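PDB 6FOP: glycoside hydrolase family 81 from Clostridium thermocellum, which probably hydrolyses the beta-1,3-glucosidic bonds of glucans such as laminarin, as part of the cellulosome of this bacterium. Local coordinates for residues 475-480 / 525-530; 488-493 / 552-557; 494-499 / 578-583; 548-553 / 572-577; 586-591 / 619-624. One frame throughout, in Å; residues are numbered along the deposited sequence.

Interaction 1: residues 475-480 / 525-530; sequences GHSWAS and TTEVEA
Gly475 and Ser477 press a small beta hairpin against Glu527 of helix 514-534. Strand 476-477 pairs with strand 470-471, and Gly475 with His476 forms a G1 beta bulge facing Asp471. The tight part lies at the bulge, where Gly475 O is driven close to the helix surface. Gly475 O stands 3.2 Å from Ala530 CB and 3.3 Å from Glu527 CA, which offers it a CA-H...O contact with an angle of 151° at the hydrogen. Thr526 CG2 packs 3.7 Å from Gly475 CA, and the backbone here has positive phi.

The polar half is carried by Glu527. Its CG is anti to the backbone N (chi1 -166°), and a bend at the next bond brings the carboxylate across to the strand. Ser477 OG gives a bond to the syn lone pair of Glu527 OE1 (2.7 Å), while Ser477 N reaches Glu527 OE2 (2.8 Å) from above the carboxylate plane. Trp501 NE1 also bonds OE1 and Gln491 NE2 also bonds OE2, so four donors grip this buried group and fix its rotation.

Beyond Ser477 the contact gives out: Trp478 turns its side chain from the helix, and Ala479 and Ser480 run on toward strand 490-491. On the helix, the partly exposed Glu529 likewise takes its carboxylate away from the hairpin. The His476 ring is held within its own hairpin, ND1 giving a bond to Ser477 O (2.7 Å) and NE2 bonded to Glu474 OE1, and His476 CE1 sits over the rim of one face of Trp478, 3.3 Å above its plane.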
# COMPACT_ATOMS: atom_id res chain seq x y z
N GLY A 475 4.98 -2.12 -2.81
CA GLY A 475 5.37 -1.27 -1.69
C GLY A 475 4.37 -0.24 -1.25
O GLY A 475 4.75 0.71 -0.57
N HIS A 476 3.11 -0.39 -1.65
CA HIS A 476 2.08 0.53 -1.25
C HIS A 476 0.77 -0.22 -1.09
O HIS A 476 0.69 -1.41 -1.46
CB HIS A 476 1.92 1.68 -2.26
CG HIS A 476 1.42 1.22 -3.59
ND1 HIS A 476 0.08 1.00 -3.84
CD2 HIS A 476 2.09 0.85 -4.70
CE1 HIS A 476 -0.05 0.48 -5.06
NE2 HIS A 476 1.15 0.41 -5.60
N SER A 477 -0.26 0.47 -0.66
CA SER A 477 -1.55 -0.09 -0.45
C SER A 477 -2.51 0.06 -1.62
O SER A 477 -2.27 0.86 -2.55
CB SER A 477 -2.13 0.46 0.84
OG SER A 477 -1.29 0.17 1.94
N TRP A 478 -3.59 -0.71 -1.55
CA TRP A 478 -4.62 -0.71 -2.56
C TRP A 478 -5.99 -0.49 -1.91
O TRP A 478 -6.33 -1.10 -0.87
CB TRP A 478 -4.66 -2.02 -3.31
CG TRP A 478 -3.50 -2.33 -4.20
CD1 TRP A 478 -2.67 -3.40 -4.10
CD2 TRP A 478 -3.09 -1.64 -5.40
NE1 TRP A 478 -1.76 -3.43 -5.11
CE2 TRP A 478 -1.99 -2.36 -5.93
CE3 TRP A 478 -3.50 -0.47 -6.04
CZ2 TRP A 478 -1.38 -2.00 -7.11
CZ3 TRP A 478 -2.89 -0.12 -7.22
CH2 TRP A 478 -1.81 -0.87 -7.73
N ALA A 479 -6.78 0.36 -2.56
CA ALA A 479 -8.09 0.75 -2.04
C ALA A 479 -9.22 -0.17 -2.40
O ALA A 479 -10.11 -0.40 -1.58
CB ALA A 479 -8.41 2.16 -2.47
N SER A 480 -9.23 -0.71 -3.64
CA SER A 480 -10.39 -1.49 -4.10
C SER A 480 -10.34 -2.90 -3.56
O SER A 480 -9.32 -3.57 -3.70
CB SER A 480 -10.41 -1.53 -5.63
OG SER A 480 -11.50 -2.29 -6.11
N THR A 525 7.43 2.75 6.57
CA THR A 525 8.66 3.07 5.87
C THR A 525 8.57 2.70 4.39
O THR A 525 8.97 3.46 3.51
CB THR A 525 9.84 2.37 6.57
OG1 THR A 525 9.86 2.74 7.98
CG2 THR A 525 11.15 2.76 5.95
N THR A 526 8.00 1.52 4.13
CA THR A 526 7.92 1.06 2.75
C THR A 526 6.93 1.92 1.95
O THR A 526 7.25 2.37 0.84
CB THR A 526 7.54 -0.40 2.68
OG1 THR A 526 8.46 -1.19 3.45
CG2 THR A 526 7.59 -0.88 1.22
N GLU A 527 5.72 2.19 2.49
CA GLU A 527 4.78 3.02 1.76
C GLU A 527 5.34 4.39 1.46
O GLU A 527 5.17 4.91 0.35
CB GLU A 527 3.42 3.08 2.47
CG GLU A 527 2.33 3.65 1.58
CD GLU A 527 1.11 2.76 1.35
OE1 GLU A 527 0.90 1.78 2.12
OE2 GLU A 527 0.37 3.03 0.37
N VAL A 528 6.06 4.97 2.41
CA VAL A 528 6.67 6.27 2.17
C VAL A 528 7.65 6.19 0.98
O VAL A 528 7.67 7.07 0.11
CB VAL A 528 7.38 6.79 3.44
CG1 VAL A 528 8.31 7.96 3.11
CG2 VAL A 528 6.33 7.23 4.48
N GLU A 529 8.46 5.13 0.95
CA GLU A 529 9.42 4.97 -0.16
C GLU A 529 8.69 4.85 -1.51
O GLU A 529 9.09 5.48 -2.51
CB GLU A 529 10.28 3.73 0.04
CG GLU A 529 11.27 3.86 1.18
CD GLU A 529 12.43 4.79 0.89
OE1 GLU A 529 12.83 4.96 -0.29
OE2 GLU A 529 12.99 5.31 1.86
N ALA A 530 7.59 4.09 -1.54
CA ALA A 530 6.80 3.98 -2.77
C ALA A 530 6.16 5.32 -3.16
O ALA A 530 6.16 5.71 -4.33
CB ALA A 530 5.74 2.89 -2.62

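Interaction 2: residues 488-493 / 552-557; sequences GNNQAS and ASMVWG. Unlike the reference sequence in segment 488-493: Ala492 (reference Glu).
Asn490 CB lies over the middle of the six-membered ring of Trp556, 3.4 Å from its centroid and 11° off the ring normal, a well-centred CH-pi contact. The two side chains run side by side in the same direction, with the Asn490 amide turned 44° from the indole plane. Asn490 CG lies between the backbone N and carbonyl carbon (chi1 73°), and Asn490 ND2 comes over the outer rim, 3.7 Å from Trp556 CH2.

These residues are a non-hydrogen-bonded pair of the antiparallel strands 490-491 and 554-556. The neighbouring pair, Gln491 and Val555, is hydrogen-bonded both ways: Gln491 N to Val555 O (2.9 Å) and Val555 N to Gln491 O (3.1 Å). Gly557 N to Asn489 O (3.1 Å) extends the ladder. Alongside Asn490, Met554 bends at its last torsion to set CE 3.8 Å from Asn490 OD1. Met554 CG packs 3.6 Å from CB of the engineered Ala492. Beyond, Ser553 and Met554 form a classic beta bulge facing Cys561. The Gln491 amide, on the other face, bonds His417 and Glu527.

Strand 490-491 is an outermost strand of its four-stranded sheet, held here by three backbone bonds and the Trp556 face. Gly488 O, at the edge of the indole near its plane, is buried without a hydrogen-bond partner, so aromatic C-H groups are its neighbours in place of a donor.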
# COMPACT_ATOMS: atom_id res chain seq x y z
N GLY A 488 -7.21 -2.04 -13.37
CA GLY A 488 -6.80 -2.79 -12.20
C GLY A 488 -7.19 -2.16 -10.88
O GLY A 488 -8.27 -1.55 -10.78
N ASN A 489 -6.38 -2.39 -9.87
CA ASN A 489 -6.62 -1.78 -8.56
C ASN A 489 -6.13 -0.33 -8.60
O ASN A 489 -5.49 0.08 -9.57
CB ASN A 489 -6.01 -2.63 -7.44
CG ASN A 489 -6.84 -2.58 -6.16
OD1 ASN A 489 -7.23 -1.50 -5.71
ND2 ASN A 489 -7.10 -3.72 -5.56
N ASN A 490 -6.45 0.43 -7.55
CA ASN A 490 -6.08 1.82 -7.46
C ASN A 490 -5.81 2.19 -6.02
O ASN A 490 -6.32 1.57 -5.11
CB ASN A 490 -7.16 2.76 -8.02
CG ASN A 490 -8.35 2.85 -7.13
OD1 ASN A 490 -8.36 3.67 -6.17
ND2 ASN A 490 -9.38 2.04 -7.39
N GLN A 491 -5.03 3.26 -5.85
CA GLN A 491 -5.02 3.98 -4.58
C GLN A 491 -4.87 5.48 -4.92
O GLN A 491 -3.97 5.86 -5.67
CB GLN A 491 -3.93 3.54 -3.59
CG GLN A 491 -3.94 4.38 -2.30
CD GLN A 491 -3.12 3.78 -1.21
OE1 GLN A 491 -3.66 3.06 -0.34
NE2 GLN A 491 -1.80 4.02 -1.23
N ALA A 492 -5.75 6.30 -4.32
CA ALA A 492 -5.65 7.77 -4.43
C ALA A 492 -4.84 8.28 -3.22
O ALA A 492 -3.66 8.58 -3.35
CB ALA A 492 -7.03 8.38 -4.57
N SER A 493 -5.44 8.27 -2.02
CA SER A 493 -4.78 8.83 -0.86
C SER A 493 -3.76 7.89 -0.21
O SER A 493 -4.08 7.08 0.67
CB SER A 493 -5.80 9.25 0.20
OG SER A 493 -5.10 9.84 1.32
N ALA A 552 1.22 12.62 -9.27
CA ALA A 552 0.07 11.80 -9.64
C ALA A 552 -0.80 11.64 -8.40
O ALA A 552 -0.31 11.20 -7.35
CB ALA A 552 0.51 10.42 -10.15
N SER A 553 -2.08 11.96 -8.53
CA SER A 553 -3.03 11.80 -7.42
C SER A 553 -3.61 10.40 -7.29
O SER A 553 -4.01 10.03 -6.18
CB SER A 553 -4.14 12.85 -7.53
OG SER A 553 -4.70 12.87 -8.82
N MET A 554 -3.68 9.65 -8.40
CA MET A 554 -4.14 8.27 -8.38
C MET A 554 -3.20 7.36 -9.14
O MET A 554 -2.82 7.66 -10.27
CB MET A 554 -5.56 8.13 -8.92
CG MET A 554 -6.58 8.81 -8.07
SD MET A 554 -8.31 8.51 -8.40
CE MET A 554 -8.35 6.78 -8.27
N VAL A 555 -2.85 6.26 -8.49
CA VAL A 555 -2.02 5.22 -9.06
C VAL A 555 -2.84 3.95 -9.22
O VAL A 555 -3.45 3.48 -8.25
CB VAL A 555 -0.79 4.95 -8.14
CG1 VAL A 555 0.04 3.74 -8.64
CG2 VAL A 555 0.05 6.22 -8.02
N TRP A 556 -2.88 3.45 -10.46
CA TRP A 556 -3.57 2.24 -10.82
C TRP A 556 -2.58 1.19 -11.30
O TRP A 556 -1.41 1.47 -11.58
CB TRP A 556 -4.58 2.49 -11.95
CG TRP A 556 -5.71 3.42 -11.63
CD1 TRP A 556 -5.67 4.79 -11.52
CD2 TRP A 556 -7.06 3.05 -11.45
NE1 TRP A 556 -6.92 5.27 -11.25
CE2 TRP A 556 -7.79 4.23 -11.18
CE3 TRP A 556 -7.72 1.82 -11.43
CZ2 TRP A 556 -9.16 4.21 -10.92
CZ3 TRP A 556 -9.08 1.80 -11.16
CH2 TRP A 556 -9.79 2.99 -10.92
N GLY A 557 -3.05 -0.05 -11.42
CA GLY A 557 -2.26 -1.06 -12.13
C GLY A 557 -1.90 -0.69 -13.56
O GLY A 557 -0.77 -0.94 -14.02

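Interaction 3: residues 494-499 / 578-583; sequences SSEAIN and FLPITA
The first turns of helix 494-511 meet a loop with a cis peptide bond before Pro580, and Ser495, Glu496 and Asn499 on one flank of the helix receive Leu579, Pro580 and Thr582. Both elements belong to the C-terminal domain of the family 81 hydrolases.

Ser495 OG gives a bond to Leu579 O, 2.7 Å long, arriving well above the carbonyl plane (44° out of it). OG is set between the backbone N and carbonyl carbon (chi1 44°), where it also bonds Ser493 OG at the N-cap of the helix. The carbonyl it meets is the one leading into the cis bond, and the proline ring follows directly onto the helix. Pro580 CD packs 3.7 Å from Glu496 CG, and Pro580 CG comes 3.5 Å from Asn499 CG; both side chains cross the proline at about a right angle. Asn499 CG is anti to its backbone N (chi1 -176°). Asn499 OD1 lies 3.6 Å from Thr582 CG2 and is bonded to Gln502 NE2.

A water gives one bond to Ser495 O and one to Pro580 O, each 2.8 Å. Ser495 O therefore serves both this water and the helical bond from Asn499 N. The Glu496 side chain runs beside Leu579, and Glu496 OE2 is hydrogen-bonded to Tyr340 OH and Tyr422 OH.

Van der Waals contacts of the proline ring with Glu496 CG and the Asn499 side chain make the middle of this joint. One serine hydroxyl and one water supply donors to the loop carbonyls of Leu579 and Pro580, so the loop is joined to the helix through a side chain and a water, with no direct backbone bond between the two segments.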
# COMPACT_ATOMS: atom_id res chain seq x y z
N SER A 494 -2.49 8.05 -0.60
CA SER A 494 -1.41 7.34 0.09
C SER A 494 -1.27 7.81 1.55
O SER A 494 -0.84 7.06 2.41
CB SER A 494 -0.07 7.47 -0.64
OG SER A 494 0.39 8.81 -0.65
N SER A 495 -1.61 9.07 1.80
CA SER A 495 -1.50 9.61 3.15
C SER A 495 -2.50 8.99 4.10
O SER A 495 -2.18 8.80 5.29
CB SER A 495 -1.59 11.15 3.09
OG SER A 495 -2.63 11.59 2.22
N GLU A 496 -3.71 8.63 3.64
CA GLU A 496 -4.61 7.87 4.53
C GLU A 496 -4.14 6.43 4.81
O GLU A 496 -4.42 5.89 5.88
CB GLU A 496 -6.06 7.89 4.07
CG GLU A 496 -6.76 9.19 4.40
CD GLU A 496 -8.24 9.21 4.16
OE1 GLU A 496 -8.72 8.40 3.34
OE2 GLU A 496 -8.92 10.07 4.77
N ALA A 497 -3.40 5.82 3.89
CA ALA A 497 -2.77 4.52 4.16
C ALA A 497 -1.70 4.72 5.24
O ALA A 497 -1.64 4.01 6.25
CB ALA A 497 -2.16 3.96 2.88
N ILE A 498 -0.86 5.74 5.06
CA ILE A 498 0.22 6.03 6.00
C ILE A 498 -0.29 6.41 7.38
O ILE A 498 0.35 6.07 8.39
CB ILE A 498 1.19 7.06 5.38
CG1 ILE A 498 2.02 6.39 4.26
CG2 ILE A 498 2.08 7.73 6.42
CD1 ILE A 498 2.63 7.38 3.28
N ASN A 499 -1.46 7.05 7.45
CA ASN A 499 -2.08 7.33 8.74
C ASN A 499 -2.33 6.05 9.51
O ASN A 499 -2.12 5.99 10.74
CB ASN A 499 -3.40 8.06 8.51
CG ASN A 499 -4.09 8.47 9.80
OD1 ASN A 499 -3.48 9.10 10.68
ND2 ASN A 499 -5.36 8.15 9.90
N PHE A 578 -1.76 14.55 1.02
CA PHE A 578 -1.19 15.10 2.24
C PHE A 578 -2.01 14.70 3.46
O PHE A 578 -1.44 14.30 4.50
CB PHE A 578 -1.11 16.64 2.19
CG PHE A 578 -0.48 17.22 0.93
CD1 PHE A 578 0.44 16.53 0.16
CD2 PHE A 578 -0.81 18.50 0.54
CE1 PHE A 578 0.96 17.09 -0.99
CE2 PHE A 578 -0.30 19.07 -0.62
CZ PHE A 578 0.61 18.36 -1.38
N LEU A 579 -3.33 14.83 3.38
CA LEU A 579 -4.16 14.66 4.58
C LEU A 579 -4.40 13.17 4.89
O LEU A 579 -4.48 12.33 3.97
CB LEU A 579 -5.44 15.47 4.46
CG LEU A 579 -6.57 14.91 3.60
CD1 LEU A 579 -7.42 13.88 4.36
CD2 LEU A 579 -7.45 16.06 3.12
N PRO A 580 -4.55 12.81 6.16
CA PRO A 580 -4.42 13.69 7.31
C PRO A 580 -2.95 13.99 7.61
O PRO A 580 -2.11 13.10 7.58
CB PRO A 580 -5.05 12.89 8.44
CG PRO A 580 -4.75 11.47 8.06
CD PRO A 580 -4.81 11.42 6.56
N ILE A 581 -2.66 15.23 7.95
CA ILE A 581 -1.32 15.61 8.35
C ILE A 581 -1.18 15.32 9.84
O ILE A 581 -1.86 15.94 10.65
CB ILE A 581 -1.00 17.07 7.94
CG1 ILE A 581 -1.12 17.24 6.41
CG2 ILE A 581 0.40 17.45 8.38
CD1 ILE A 581 -0.90 18.65 5.91
N THR A 582 -0.29 14.39 10.20
CA THR A 582 -0.01 14.02 11.58
C THR A 582 1.47 14.26 11.83
O THR A 582 2.22 14.62 10.92
CB THR A 582 -0.35 12.54 11.91
OG1 THR A 582 0.68 11.67 11.43
CG2 THR A 582 -1.72 12.13 11.35
N ALA A 583 1.93 14.00 13.05
CA ALA A 583 3.36 14.12 13.32
C ALA A 583 4.19 12.97 12.75
O ALA A 583 5.38 12.88 13.02
CB ALA A 583 3.59 14.25 14.82
O HOH W 1 -1.24 10.45 7.37

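Interaction 4: residues 548-553 / 572-577; sequences GHNYAS and EKHGIN. With NI (nickel (II) ion), chain B.
Two first torsions set up the meeting of Tyr551 and His574: Tyr551 CG is anti to its backbone N (chi1 162°), and His574 CG is anti to its carbonyl carbon (chi1 -81°). The pair belongs to a nickel site in which His574 NE2 binds the ion at 2.1 Å, with His562, Glu601 and Glu605 as the other ligands.

The side chains slide past each other in opposite directions. Tyr551 CD2 comes over the centre of the His574 imidazole, 3.6 Å above it, with the ring planes 43° apart, an oblique ring contact. The other imidazole nitrogen, ND1, bonds Asn598 OD1; with the tyrosine on one face, this second-shell bond restrains the rotation of the ligand. His549 and Asn550 stand in the same shell, bonding Glu605 OE2 through ND1 and Glu601 OE1 through the backbone N.

At its far end the phenol is held by the backbone of Lys573 and the side chain of Asn577. Tyr551 OH gives a bond to Lys573 O (2.6 Å), which lies at the ring edge in its plane, and accepts a nearly straight one from Asn577 ND2 (3.0 Å). Asn577 N, meanwhile, is bonded to His574 O. The hydroxyl is thus gripped as both donor and acceptor. The amide plane of Asn577 stands steeply to the phenol ring; its OD1 accepts from Ser494 OG. Asn577 ND2 also bonds Ala492 O, and makes a further, weak bond of 3.3 Å to Ser553 O.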
# COMPACT_ATOMS: atom_id res chain seq x y z
N GLY A 548 1.90 15.50 -17.89
CA GLY A 548 1.96 16.95 -17.73
C GLY A 548 2.04 17.51 -16.31
O GLY A 548 1.68 18.67 -16.10
N HIS A 549 2.50 16.72 -15.36
CA HIS A 549 2.48 17.10 -13.95
C HIS A 549 3.69 16.51 -13.24
O HIS A 549 4.24 15.50 -13.69
CB HIS A 549 1.17 16.59 -13.30
CG HIS A 549 -0.07 16.94 -14.06
ND1 HIS A 549 -0.73 18.14 -13.87
CD2 HIS A 549 -0.70 16.33 -15.09
CE1 HIS A 549 -1.73 18.22 -14.72
NE2 HIS A 549 -1.74 17.14 -15.47
N ASN A 550 4.01 17.08 -12.08
CA ASN A 550 5.05 16.60 -11.18
C ASN A 550 4.53 15.72 -10.03
O ASN A 550 5.27 15.39 -9.11
CB ASN A 550 5.90 17.77 -10.64
CG ASN A 550 5.14 18.69 -9.69
OD1 ASN A 550 4.13 18.33 -9.08
ND2 ASN A 550 5.61 19.94 -9.62
N TYR A 551 3.27 15.32 -10.15
CA TYR A 551 2.50 14.67 -9.10
C TYR A 551 1.43 13.84 -9.78
O TYR A 551 0.83 14.30 -10.74
CB TYR A 551 1.85 15.74 -8.23
CG TYR A 551 0.69 15.28 -7.36
CD1 TYR A 551 0.88 14.30 -6.36
CD2 TYR A 551 -0.58 15.80 -7.52
CE1 TYR A 551 -0.16 13.88 -5.57
CE2 TYR A 551 -1.63 15.38 -6.73
CZ TYR A 551 -1.41 14.43 -5.73
OH TYR A 551 -2.44 14.06 -4.93
N ALA A 552 1.22 12.62 -9.27
CA ALA A 552 0.07 11.80 -9.64
C ALA A 552 -0.80 11.64 -8.40
O ALA A 552 -0.31 11.20 -7.35
CB ALA A 552 0.51 10.42 -10.15
N SER A 553 -2.08 11.96 -8.53
CA SER A 553 -3.03 11.80 -7.42
C SER A 553 -3.61 10.40 -7.29
O SER A 553 -4.01 10.03 -6.18
CB SER A 553 -4.14 12.85 -7.53
OG SER A 553 -4.70 12.87 -8.82
N GLU A 572 -7.54 20.48 -4.00
CA GLU A 572 -8.03 19.20 -3.51
C GLU A 572 -7.27 18.01 -4.13
O GLU A 572 -6.90 17.08 -3.43
CB GLU A 572 -9.54 19.05 -3.75
CG GLU A 572 -10.34 20.03 -2.90
CD GLU A 572 -11.78 20.10 -3.32
OE1 GLU A 572 -12.59 19.31 -2.80
OE2 GLU A 572 -12.10 20.95 -4.20
N LYS A 573 -6.98 18.09 -5.44
CA LYS A 573 -6.28 16.99 -6.07
C LYS A 573 -4.91 16.75 -5.43
O LYS A 573 -4.52 15.61 -5.20
CB LYS A 573 -6.13 17.22 -7.58
CG LYS A 573 -7.45 17.21 -8.33
CD LYS A 573 -7.25 17.33 -9.83
CE LYS A 573 -8.59 17.50 -10.52
NZ LYS A 573 -8.48 17.50 -12.00
N HIS A 574 -4.18 17.83 -5.13
CA HIS A 574 -2.89 17.72 -4.44
C HIS A 574 -3.06 17.31 -2.96
O HIS A 574 -2.32 16.46 -2.45
CB HIS A 574 -2.15 19.06 -4.56
CG HIS A 574 -1.46 19.23 -5.87
ND1 HIS A 574 -0.10 19.34 -5.99
CD2 HIS A 574 -1.94 19.24 -7.13
CE1 HIS A 574 0.24 19.43 -7.25
NE2 HIS A 574 -0.86 19.39 -7.97
N GLY A 575 -4.07 17.89 -2.30
CA GLY A 575 -4.24 17.71 -0.86
C GLY A 575 -4.61 16.30 -0.43
O GLY A 575 -4.35 15.93 0.74
N ILE A 576 -5.25 15.51 -1.31
CA ILE A 576 -5.62 14.16 -0.90
C ILE A 576 -4.42 13.27 -0.63
O ILE A 576 -4.60 12.21 -0.06
CB ILE A 576 -6.56 13.43 -1.89
CG1 ILE A 576 -5.91 13.21 -3.28
CG2 ILE A 576 -7.91 14.15 -2.01
CD1 ILE A 576 -6.28 11.88 -3.90
N ASN A 577 -3.21 13.66 -1.06
CA ASN A 577 -2.01 12.91 -0.73
C ASN A 577 -1.19 13.53 0.38
O ASN A 577 -0.07 13.12 0.64
CB ASN A 577 -1.19 12.58 -1.99
CG ASN A 577 -1.67 11.30 -2.61
OD1 ASN A 577 -1.40 10.22 -2.06
ND2 ASN A 577 -2.49 11.40 -3.65
NI NI B . -0.90 19.29 -10.03

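Interaction 5: residues 586-591 / 619-624; sequences LYLGKD and YMYYAL
Leu624, Leu588 and Tyr621 carry this contact, in which the end of a 3-10 segment and Gly589 lie against residues 621-624. Leu624, with the most area buried, points into the turn and works through both methyls. Its CG is anti to the carbonyl carbon (chi1 -63°), and from there the branches part: Leu624 CD1 reaches Leu588 CB and Gly589 N, each at 3.8 Å, while Leu624 CD2 meets Leu586 CD2 at 4.0 Å, the two leucines crossing at about a right angle. Gly589 CA lies 4.1 Å from Leu624 CB.

Leu588 shares its CB between two neighbours. Besides Leu624 CD1, Leu588 CB meets the edge of the Tyr621 ring, near the ring plane, 4.2 Å from Tyr621 CE1. That ring is also stacked on Phe578 and touches Tyr594, Ile595 and Asn598 of helix 592-606, so the turn lies against one side of a larger packed cluster.

Two waters join the polar groups beside the leucines. One, in the plane of the Tyr621 ring, gives a bond to Leu588 O (2.8 Å) and is hydrogen-bonded to Tyr621 OH; the other gives bonds to Gly589 O and Leu624 O (2.8 Å each).

Direct contact across the joint is therefore apolar, made by methyl groups, a CB and a ring edge, whereas its polar groups meet through water: one water joins two carbonyls, which have no donor for each other, and the other joins a carbonyl to the Tyr621 hydroxyl.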
# COMPACT_ATOMS: atom_id res chain seq x y z
N LEU A 586 6.03 14.18 8.36
CA LEU A 586 7.19 14.93 7.96
C LEU A 586 7.84 14.40 6.68
O LEU A 586 8.55 15.14 6.00
CB LEU A 586 8.21 15.01 9.09
CG LEU A 586 7.74 15.76 10.36
CD1 LEU A 586 8.74 15.59 11.50
CD2 LEU A 586 7.48 17.24 10.09
N TYR A 587 7.58 13.12 6.35
CA TYR A 587 8.07 12.56 5.10
C TYR A 587 7.68 13.36 3.89
O TYR A 587 8.39 13.32 2.89
CB TYR A 587 7.58 11.10 4.90
CG TYR A 587 6.12 10.97 4.56
CD1 TYR A 587 5.69 11.00 3.22
CD2 TYR A 587 5.15 10.93 5.55
CE1 TYR A 587 4.35 10.95 2.91
CE2 TYR A 587 3.81 10.90 5.25
CZ TYR A 587 3.40 10.91 3.92
OH TYR A 587 2.06 10.87 3.62
N LEU A 588 6.57 14.10 3.97
CA LEU A 588 6.17 14.92 2.83
C LEU A 588 7.24 15.92 2.42
O LEU A 588 7.30 16.33 1.26
CB LEU A 588 4.89 15.68 3.18
CG LEU A 588 3.62 14.85 3.34
CD1 LEU A 588 2.48 15.69 3.90
CD2 LEU A 588 3.23 14.23 1.99
N GLY A 589 8.04 16.33 3.39
CA GLY A 589 9.09 17.31 3.22
C GLY A 589 10.48 16.77 3.00
O GLY A 589 11.45 17.52 3.14
N LYS A 590 10.62 15.50 2.61
CA LYS A 590 11.96 14.96 2.28
C LYS A 590 12.77 15.87 1.39
O LYS A 590 13.98 16.04 1.59
CB LYS A 590 11.82 13.59 1.62
CG LYS A 590 11.62 12.45 2.59
CD LYS A 590 11.80 11.16 1.79
CE LYS A 590 11.56 9.93 2.63
NZ LYS A 590 12.73 9.57 3.47
N ASP A 591 12.14 16.42 0.37
CA ASP A 591 12.81 17.39 -0.52
C ASP A 591 12.03 18.70 -0.43
O ASP A 591 10.95 18.83 -1.03
CB ASP A 591 12.85 16.90 -1.96
CG ASP A 591 13.63 17.81 -2.88
OD1 ASP A 591 13.98 18.94 -2.48
OD2 ASP A 591 13.89 17.39 -4.04
N TYR A 619 -1.29 25.10 3.44
CA TYR A 619 -0.29 25.86 4.20
C TYR A 619 0.48 24.99 5.19
O TYR A 619 1.67 25.26 5.43
CB TYR A 619 -0.92 27.07 4.89
CG TYR A 619 -1.56 28.09 3.97
CD1 TYR A 619 -1.15 28.25 2.65
CD2 TYR A 619 -2.57 28.91 4.44
CE1 TYR A 619 -1.71 29.20 1.82
CE2 TYR A 619 -3.16 29.85 3.61
CZ TYR A 619 -2.76 29.98 2.30
OH TYR A 619 -3.32 30.93 1.48
N MET A 620 -0.13 23.93 5.72
CA MET A 620 0.64 22.94 6.49
C MET A 620 1.71 22.28 5.63
O MET A 620 2.85 22.08 6.08
CB MET A 620 -0.27 21.89 7.08
CG MET A 620 -1.12 22.42 8.23
SD MET A 620 -1.98 21.04 9.02
CE MET A 620 -3.27 20.67 7.84
N TYR A 621 1.36 21.99 4.37
CA TYR A 621 2.30 21.40 3.42
C TYR A 621 3.43 22.39 3.07
O TYR A 621 4.62 22.06 3.15
CB TYR A 621 1.54 21.01 2.17
CG TYR A 621 2.38 20.37 1.10
CD1 TYR A 621 2.84 19.06 1.25
CD2 TYR A 621 2.66 21.04 -0.09
CE1 TYR A 621 3.61 18.46 0.27
CE2 TYR A 621 3.42 20.43 -1.08
CZ TYR A 621 3.89 19.14 -0.89
OH TYR A 621 4.63 18.53 -1.91
N TYR A 622 3.03 23.64 2.77
CA TYR A 622 3.98 24.66 2.35
C TYR A 622 4.95 25.01 3.49
O TYR A 622 6.09 25.41 3.23
CB TYR A 622 3.29 25.93 1.85
CG TYR A 622 4.21 26.85 1.10
CD1 TYR A 622 4.69 26.51 -0.16
CD2 TYR A 622 4.55 28.09 1.61
CE1 TYR A 622 5.55 27.35 -0.85
CE2 TYR A 622 5.42 28.94 0.92
CZ TYR A 622 5.88 28.58 -0.33
OH TYR A 622 6.72 29.42 -1.02
N ALA A 623 4.49 24.84 4.74
CA ALA A 623 5.35 25.04 5.90
C ALA A 623 6.55 24.08 5.96
O ALA A 623 7.49 24.35 6.70
CB ALA A 623 4.54 24.92 7.19
N LEU A 624 6.54 23.01 5.15
CA LEU A 624 7.70 22.14 5.01
C LEU A 624 8.75 22.69 4.03
O LEU A 624 9.82 22.08 3.84
CB LEU A 624 7.27 20.73 4.62
CG LEU A 624 6.41 20.03 5.66
CD1 LEU A 624 5.69 18.82 5.08
CD2 LEU A 624 7.24 19.63 6.88
O HOH W 2 5.58 16.06 -0.98
O HOH W 3 11.24 19.85 4.64

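How the interactions relate
The five contacts form a chain of neighbours in the C-terminal domain; interactions 2 and 5, centres 22 Å apart, do not touch. Interactions 1 and 2, centres 11 Å apart, are tied through Gln491 and Glu527 and by Ala479 N to Asn490 O (2.9 Å). Interactions 2 and 4 share Ala552 and Ser553; between them CB of the engineered Ala492 packs 3.6 Å from Ile576 CD1, and Ser493 OG bonds Ile576 O at 2.8 Å. Asn577 links interaction 4 to interaction 3, its OD1 being 2.7 Å from Ser494 OG. Phe578 joins interaction 3 to Tyr621 of interaction 5, and Val528 touches Tyr587 between interactions 1 and 5. The nickel ion is bound at interaction 4.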